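Local coordinates for phosphoenolpyruvate--protein phosphotransferase (Escherichia coli, PDB 5T12) that probably transfers the phosphoryl group of phosphoenolpyruvate to the carrier protein NPr, the first step of the nitrogen-related phosphotransferase system, at residues L5-G10 with T199-D204; E15-A20 with A149-F154; D159-T164 with V175-R180. The protein carries 1 engineered substitution. One frame throughout, in Å; residues are numbered along the deposited sequence.

All three contacts lie in the alpha/beta part of this N-terminal fragment of enzyme I-Ntr and reach one mixed sheet. Contact 1 joins strand 5-8, at one edge of the sheet, to strand 199-201. Contact 3 lies about 10 Å away, centre to centre, on the adjoining strand 174-179, and backbone bonds between Val200 and both Val177 and Val179 tie the two together. Contact 2 is centred about 12 Å from contact 3 and about 18 Å from contact 1, where strand 11-18 meets the loop entering strand 154-158. Contacts 2 and 3 follow in series inside the loop closed by contact 1, so distant parts of the sequence, with a largely helical insertion between them, complete one sheet.

Contact 1. Residues L5-G10 with T199-D204; sequences LPAAPG and TVMGAD
The carbonyl group of Thr199 takes two N-H groups of the opposing strand from the same face of its plane: Ala7 N and Ala8 N each lie 3.1 Å from Thr199 O, tilted 29° and 23° out of that plane. Two consecutive residues facing one residue make a classic beta bulge. Further along, Met201 N hydrogen-bonds to Leu5 O at 2.9 Å, and Leu5 N returns a bond of the same length to Met201 O. Thr199 N closes the other end on Ala8 O, at 3.2 Å. Pro6, which has no N-H to give, occupies the non-hydrogen-bonded pair with Val200. Side chains fill in around this antiparallel frame. Ala7 CB points at the opposite strand and packs 3.9 Å from Met201 SD, while Ala8 CB meets Thr199 CB at 3.8 Å. Val200 has CG2 anti to its backbone N, and this methyl lies close against Leu5 O, at 3.1 Å. Strand 5-8 is the outermost strand on this side of the sheet. Strand 199-201 lies between it and strand 174-179 in the sheet, and Val177 and Val179 of the latter bond to the backbone of Val200. Helix 187-195 covers the face bearing Ala8, Thr199 and Met201 with Arg193, Val192 and Ala189, and Arg193 NH1 also bonds to Ala7 O.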
# COMPACT_ATOMS: atom_id res chain seq x y z
N LEU A 5 6.69 18.77 3.94
CA LEU A 5 6.14 18.48 5.26
C LEU A 5 6.60 17.11 5.74
O LEU A 5 6.36 16.10 5.05
CB LEU A 5 4.62 18.53 5.22
CG LEU A 5 3.82 18.87 6.49
CD1 LEU A 5 2.38 19.16 6.13
CD2 LEU A 5 3.90 17.76 7.53
N PRO A 6 7.23 17.02 6.90
CA PRO A 6 7.63 15.73 7.47
C PRO A 6 6.43 14.98 8.03
O PRO A 6 5.84 15.37 9.04
CB PRO A 6 8.63 16.12 8.57
CG PRO A 6 8.19 17.49 8.99
CD PRO A 6 7.66 18.15 7.75
N ALA A 7 6.07 13.88 7.37
CA ALA A 7 4.94 13.06 7.79
C ALA A 7 5.35 11.82 8.56
O ALA A 7 4.60 11.36 9.43
CB ALA A 7 4.10 12.64 6.58
N ALA A 8 6.52 11.25 8.27
CA ALA A 8 7.02 10.08 8.96
C ALA A 8 8.54 10.15 8.98
O ALA A 8 9.15 10.43 7.94
CB ALA A 8 6.56 8.78 8.31
N PRO A 9 9.17 9.90 10.13
CA PRO A 9 10.62 10.09 10.23
C PRO A 9 11.39 9.04 9.44
O PRO A 9 10.87 8.00 9.05
CB PRO A 9 10.88 9.96 11.73
CG PRO A 9 9.79 9.07 12.22
CD PRO A 9 8.58 9.41 11.39
N GLY A 10 12.66 9.35 9.21
CA GLY A 10 13.56 8.46 8.52
C GLY A 10 14.26 9.14 7.36
O GLY A 10 13.93 10.27 6.97
N THR A 199 8.50 9.44 4.99
CA THR A 199 7.43 9.95 4.15
C THR A 199 7.38 11.47 4.27
O THR A 199 7.46 12.02 5.37
CB THR A 199 6.08 9.34 4.56
OG1 THR A 199 6.10 7.93 4.29
CG2 THR A 199 4.94 9.98 3.78
N VAL A 200 7.23 12.14 3.12
CA VAL A 200 7.13 13.59 3.05
C VAL A 200 5.88 13.93 2.25
O VAL A 200 5.52 13.22 1.31
CB VAL A 200 8.40 14.21 2.44
CG1 VAL A 200 8.43 14.06 0.93
CG2 VAL A 200 8.56 15.65 2.86
N MET A 201 5.20 15.01 2.64
CA MET A 201 3.91 15.37 2.05
C MET A 201 3.86 16.86 1.77
O MET A 201 4.76 17.62 2.14
CB MET A 201 2.74 14.96 2.95
CG MET A 201 2.52 13.46 3.08
SD MET A 201 1.12 13.06 4.14
CE MET A 201 1.07 11.28 3.99
N GLY A 202 2.78 17.28 1.10
CA GLY A 202 2.58 18.68 0.78
C GLY A 202 3.70 19.29 -0.04
O GLY A 202 3.94 20.50 0.05
N ALA A 203 4.37 18.48 -0.85
CA ALA A 203 5.58 18.89 -1.55
C ALA A 203 5.25 19.34 -2.97
O ALA A 203 4.67 18.57 -3.75
CB ALA A 203 6.58 17.73 -1.59
N ASP A 204 5.61 20.58 -3.30
CA ASP A 204 5.55 21.03 -4.68
C ASP A 204 6.39 20.09 -5.54
O ASP A 204 7.62 20.13 -5.50
CB ASP A 204 6.04 22.48 -4.81
CG ASP A 204 5.13 23.46 -4.10
OD1 ASP A 204 3.97 23.11 -3.83
OD2 ASP A 204 5.58 24.59 -3.82

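Contact 2. Residues E15-A20 with A149-F154; sequences EGWQDA and AWPERF
Trp17, Trp150 and Phe154 form an aromatic cluster where strand 11-18 passes the loop leading into strand 154-158. Trp17 is its centre. Trp150 turns the edge of its five-membered ring toward the face of the Trp17 six-membered ring, off-centre and with the planes at 70°; Trp150 CD1 comes 3.3 Å from Trp17 CH2. Over the same face, but above the five-membered ring, Pro151 CD makes a CH-pi contact, 4.0 Å from the ring centroid of Trp17. Trp17 in turn offers an edge to the face of Phe154, their six-membered rings 5.1 Å apart between centroids and inclined at 55°. With CG anti to its backbone N (chi1 -171°), Trp17 runs beside Phe154, the two side chains pointing the same way. The cluster forms where two parallel neighbours of the sheet, strands 11-18 and 154-158, come together; Glu15 and Trp17 bond through their backbones to Ile155. The chain between them is rich in helix; in the related enzyme of the sugar system this helical part docks the carrier protein HPr, and here it probably receives NPr. The Glu15 side chain crosses Pro151 at about a right angle, its carboxylate lying against the ring, with Glu15 OE1 3.5 Å from Pro151 CB and Glu15 OE2 equally near Pro151 CG. Glu15 O also takes a CA-H contact from Phe154 CA at 3.2 Å. Around the cluster, the ring of His211 meets Trp17, and Pro170 and Arg173 pack on Trp150.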
# COMPACT_ATOMS: atom_id res chain seq x y z
N GLU A 15 15.57 5.25 -6.38
CA GLU A 15 14.95 5.74 -7.60
C GLU A 15 13.48 6.04 -7.36
O GLU A 15 12.78 5.30 -6.66
CB GLU A 15 15.11 4.70 -8.71
CG GLU A 15 14.01 4.69 -9.77
CD GLU A 15 14.03 3.43 -10.61
OE1 GLU A 15 14.91 2.58 -10.38
OE2 GLU A 15 13.16 3.29 -11.49
N GLY A 16 13.00 7.15 -7.94
CA GLY A 16 11.59 7.48 -7.84
C GLY A 16 10.75 6.60 -8.75
O GLY A 16 11.15 6.25 -9.86
N TRP A 17 9.57 6.23 -8.26
CA TRP A 17 8.67 5.35 -8.99
C TRP A 17 7.24 5.85 -8.84
O TRP A 17 6.71 5.90 -7.73
CB TRP A 17 8.78 3.90 -8.49
CG TRP A 17 8.04 2.91 -9.33
CD1 TRP A 17 8.40 2.45 -10.57
CD2 TRP A 17 6.81 2.25 -9.00
NE1 TRP A 17 7.47 1.56 -11.03
CE2 TRP A 17 6.48 1.41 -10.09
CE3 TRP A 17 5.95 2.29 -7.90
CZ2 TRP A 17 5.34 0.62 -10.10
CZ3 TRP A 17 4.82 1.50 -7.91
CH2 TRP A 17 4.52 0.68 -9.01
N GLN A 18 6.63 6.23 -9.96
CA GLN A 18 5.24 6.65 -10.00
C GLN A 18 4.38 5.52 -10.55
O GLN A 18 4.66 4.99 -11.63
CB GLN A 18 5.06 7.90 -10.86
CG GLN A 18 3.61 8.34 -11.02
CD GLN A 18 3.38 9.22 -12.23
OE1 GLN A 18 4.11 9.13 -13.22
NE2 GLN A 18 2.37 10.07 -12.17
N ASP A 19 3.34 5.16 -9.81
CA ASP A 19 2.37 4.15 -10.26
C ASP A 19 1.14 4.89 -10.78
O ASP A 19 0.14 5.06 -10.09
CB ASP A 19 2.02 3.19 -9.14
CG ASP A 19 1.02 2.13 -9.57
OD1 ASP A 19 1.09 1.69 -10.74
OD2 ASP A 19 0.16 1.75 -8.75
N ALA A 20 1.23 5.33 -12.03
CA ALA A 20 0.13 6.03 -12.69
C ALA A 20 -0.88 5.08 -13.32
O ALA A 20 -1.62 5.50 -14.22
CB ALA A 20 0.67 7.00 -13.74
N ALA A 149 7.42 -5.54 -11.70
CA ALA A 149 7.64 -4.30 -12.43
C ALA A 149 8.23 -3.20 -11.57
O ALA A 149 8.52 -2.11 -12.09
CB ALA A 149 6.33 -3.82 -13.05
N TRP A 150 8.42 -3.44 -10.27
CA TRP A 150 9.01 -2.46 -9.38
C TRP A 150 10.53 -2.51 -9.46
O TRP A 150 11.12 -3.55 -9.77
CB TRP A 150 8.57 -2.73 -7.94
CG TRP A 150 7.10 -2.92 -7.77
CD1 TRP A 150 6.14 -1.95 -7.83
CD2 TRP A 150 6.42 -4.14 -7.49
NE1 TRP A 150 4.90 -2.50 -7.62
CE2 TRP A 150 5.04 -3.85 -7.40
CE3 TRP A 150 6.84 -5.46 -7.30
CZ2 TRP A 150 4.08 -4.82 -7.14
CZ3 TRP A 150 5.88 -6.43 -7.04
CH2 TRP A 150 4.52 -6.11 -6.96
N PRO A 151 11.20 -1.39 -9.19
CA PRO A 151 12.66 -1.42 -9.03
C PRO A 151 13.05 -2.23 -7.81
O PRO A 151 12.22 -2.58 -6.97
CB PRO A 151 13.04 0.05 -8.88
CG PRO A 151 11.86 0.82 -9.41
CD PRO A 151 10.66 -0.02 -9.10
N GLU A 152 14.35 -2.53 -7.71
CA GLU A 152 14.84 -3.27 -6.55
C GLU A 152 14.57 -2.51 -5.26
O GLU A 152 14.15 -3.09 -4.26
CB GLU A 152 16.33 -3.56 -6.71
CG GLU A 152 16.87 -4.59 -5.73
CD GLU A 152 18.34 -4.87 -5.93
OE1 GLU A 152 19.15 -3.93 -5.79
OE2 GLU A 152 18.70 -6.03 -6.24
N ARG A 153 14.81 -1.20 -5.27
CA ARG A 153 14.39 -0.29 -4.22
C ARG A 153 13.85 0.97 -4.88
O ARG A 153 14.39 1.41 -5.89
CB ARG A 153 15.55 0.07 -3.28
CG ARG A 153 16.13 -1.10 -2.50
CD ARG A 153 15.14 -1.64 -1.49
NE ARG A 153 15.80 -2.45 -0.47
CZ ARG A 153 16.05 -3.75 -0.59
NH1 ARG A 153 15.70 -4.40 -1.69
NH2 ARG A 153 16.66 -4.40 0.39
N PHE A 154 12.78 1.53 -4.32
CA PHE A 154 12.20 2.72 -4.92
C PHE A 154 11.54 3.58 -3.85
O PHE A 154 11.21 3.11 -2.76
CB PHE A 154 11.18 2.37 -6.02
CG PHE A 154 9.99 1.59 -5.53
CD1 PHE A 154 10.01 0.21 -5.53
CD2 PHE A 154 8.84 2.24 -5.11
CE1 PHE A 154 8.91 -0.52 -5.10
CE2 PHE A 154 7.74 1.52 -4.67
CZ PHE A 154 7.78 0.14 -4.67
O HOH W 1 16.62 2.38 -6.14

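Contact 3. Residues D159-T164 with V175-R180; sequences DELSAT and VGVVVR
Leu161 drops onto Val179 and Val177, two residues apart on strand 174-179, and meets them at different angles. Against Val179 its side chain lies at about a right angle, with Leu161 CB 3.8 Å from Val179 CG2. Its axis is oblique to that of Val177, which it touches further out, Leu161 CD2 standing 3.8 Å from Val177 CG1. Leu161 has CG anti to its backbone N (chi1 -173°), and chi2 near 60° sets its methyls; Leu161 CD2 rests on both valines, 3.9 Å from Val179 CG2. Of the two methyls of Val179, CG2 is the closer to Leu161, while CG1 packs mainly against the backbone of Asp159 and Glu160, with Val179 CG1 3.6 Å from Asp159 O and 3.8 Å from Glu160 C. An alanine in place of Val179 would probably open a gap under Leu161 and the Asp159-Glu160 backbone, leaving the leucine freer to shift. No hydrogen bond crosses between the two segments: this is apolar packing, and the side chains of Asp159 and Glu160 leave the backbone on the side away from the strand. Beyond Leu161 the chain turns into helix 163-166, with Ser162 at the N-cap position and Ser162 OG 3.0 Å from Thr164 OG1 in a hydrogen bond. The contact belongs to a beta-alpha-beta crossover, in which strand 154-158 is followed by this short helix and then by its parallel neighbour 174-179. Leu161 is also packed among Leu156 of strand 154-158, Met201 of strand 199-201 and Ala188 of helix 187-195, while Ala163 rests on Gln187 and Met191 of that same helix.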
# COMPACT_ATOMS: atom_id res chain seq x y z
N ASP A 159 0.51 11.81 -6.26
CA ASP A 159 -0.24 13.01 -5.90
C ASP A 159 -1.09 12.79 -4.66
O ASP A 159 -1.30 13.73 -3.89
CB ASP A 159 -1.11 13.45 -7.08
CG ASP A 159 -1.99 12.33 -7.59
OD1 ASP A 159 -1.66 11.15 -7.35
OD2 ASP A 159 -3.03 12.62 -8.22
N GLU A 160 -1.60 11.58 -4.46
CA GLU A 160 -2.40 11.23 -3.29
C GLU A 160 -1.91 9.92 -2.71
O GLU A 160 -1.33 9.09 -3.42
CB GLU A 160 -3.89 11.11 -3.65
CG GLU A 160 -4.52 12.38 -4.22
CD GLU A 160 -5.18 13.24 -3.16
OE1 GLU A 160 -5.03 12.93 -1.96
OE2 GLU A 160 -5.85 14.23 -3.53
N LEU A 161 -2.14 9.73 -1.41
CA LEU A 161 -1.73 8.52 -0.71
C LEU A 161 -2.90 8.01 0.11
O LEU A 161 -3.42 8.73 0.97
CB LEU A 161 -0.51 8.77 0.18
CG LEU A 161 0.11 7.54 0.84
CD1 LEU A 161 0.57 6.54 -0.21
CD2 LEU A 161 1.26 7.92 1.76
N SER A 162 -3.32 6.77 -0.15
CA SER A 162 -4.40 6.14 0.58
C SER A 162 -4.01 4.70 0.91
O SER A 162 -2.98 4.20 0.45
CB SER A 162 -5.71 6.17 -0.21
OG SER A 162 -5.59 5.47 -1.44
N ALA A 163 -4.84 4.05 1.72
CA ALA A 163 -4.56 2.68 2.13
C ALA A 163 -4.58 1.72 0.95
O ALA A 163 -3.83 0.73 0.94
CB ALA A 163 -5.56 2.23 3.19
N THR A 164 -5.42 1.99 -0.06
CA THR A 164 -5.49 1.10 -1.22
C THR A 164 -4.21 1.16 -2.05
O THR A 164 -3.84 0.17 -2.68
CB THR A 164 -6.70 1.47 -2.08
OG1 THR A 164 -6.58 2.82 -2.53
CG2 THR A 164 -7.98 1.32 -1.28
N VAL A 175 11.00 1.96 0.24
CA VAL A 175 11.85 2.56 1.26
C VAL A 175 11.47 3.99 1.58
O VAL A 175 11.98 4.55 2.57
CB VAL A 175 13.34 2.48 0.88
CG1 VAL A 175 13.76 1.04 0.65
CG2 VAL A 175 13.61 3.32 -0.35
N GLY A 176 10.60 4.61 0.80
CA GLY A 176 10.20 5.99 1.05
C GLY A 176 9.00 6.36 0.20
O GLY A 176 8.71 5.72 -0.81
N VAL A 177 8.31 7.42 0.63
CA VAL A 177 7.12 7.91 -0.04
C VAL A 177 7.17 9.43 -0.11
O VAL A 177 7.60 10.08 0.85
CB VAL A 177 5.82 7.44 0.67
CG1 VAL A 177 4.59 7.88 -0.11
CG2 VAL A 177 5.81 5.93 0.86
N VAL A 178 6.75 9.98 -1.24
CA VAL A 178 6.66 11.43 -1.43
C VAL A 178 5.29 11.75 -2.01
O VAL A 178 4.96 11.30 -3.11
CB VAL A 178 7.76 11.96 -2.36
CG1 VAL A 178 7.57 13.46 -2.58
CG2 VAL A 178 9.13 11.67 -1.77
N VAL A 179 4.50 12.52 -1.27
CA VAL A 179 3.16 12.89 -1.70
C VAL A 179 3.10 14.39 -1.94
O VAL A 179 3.65 15.18 -1.16
CB VAL A 179 2.10 12.44 -0.67
CG1 VAL A 179 0.75 12.31 -1.36
CG2 VAL A 179 2.50 11.11 -0.05
N ARG A 180 2.46 14.79 -3.05
CA ARG A 180 2.31 16.19 -3.42
C ARG A 180 1.07 16.82 -2.77
O ARG A 180 1.17 17.87 -2.14
CB ARG A 180 2.27 16.35 -4.94
CG ARG A 180 2.07 17.79 -5.40
CD ARG A 180 1.61 17.88 -6.83
NE ARG A 180 2.05 19.11 -7.48
CZ ARG A 180 1.26 20.13 -7.77
NH1 ARG A 180 -0.03 20.07 -7.48
NH2 ARG A 180 1.76 21.21 -8.36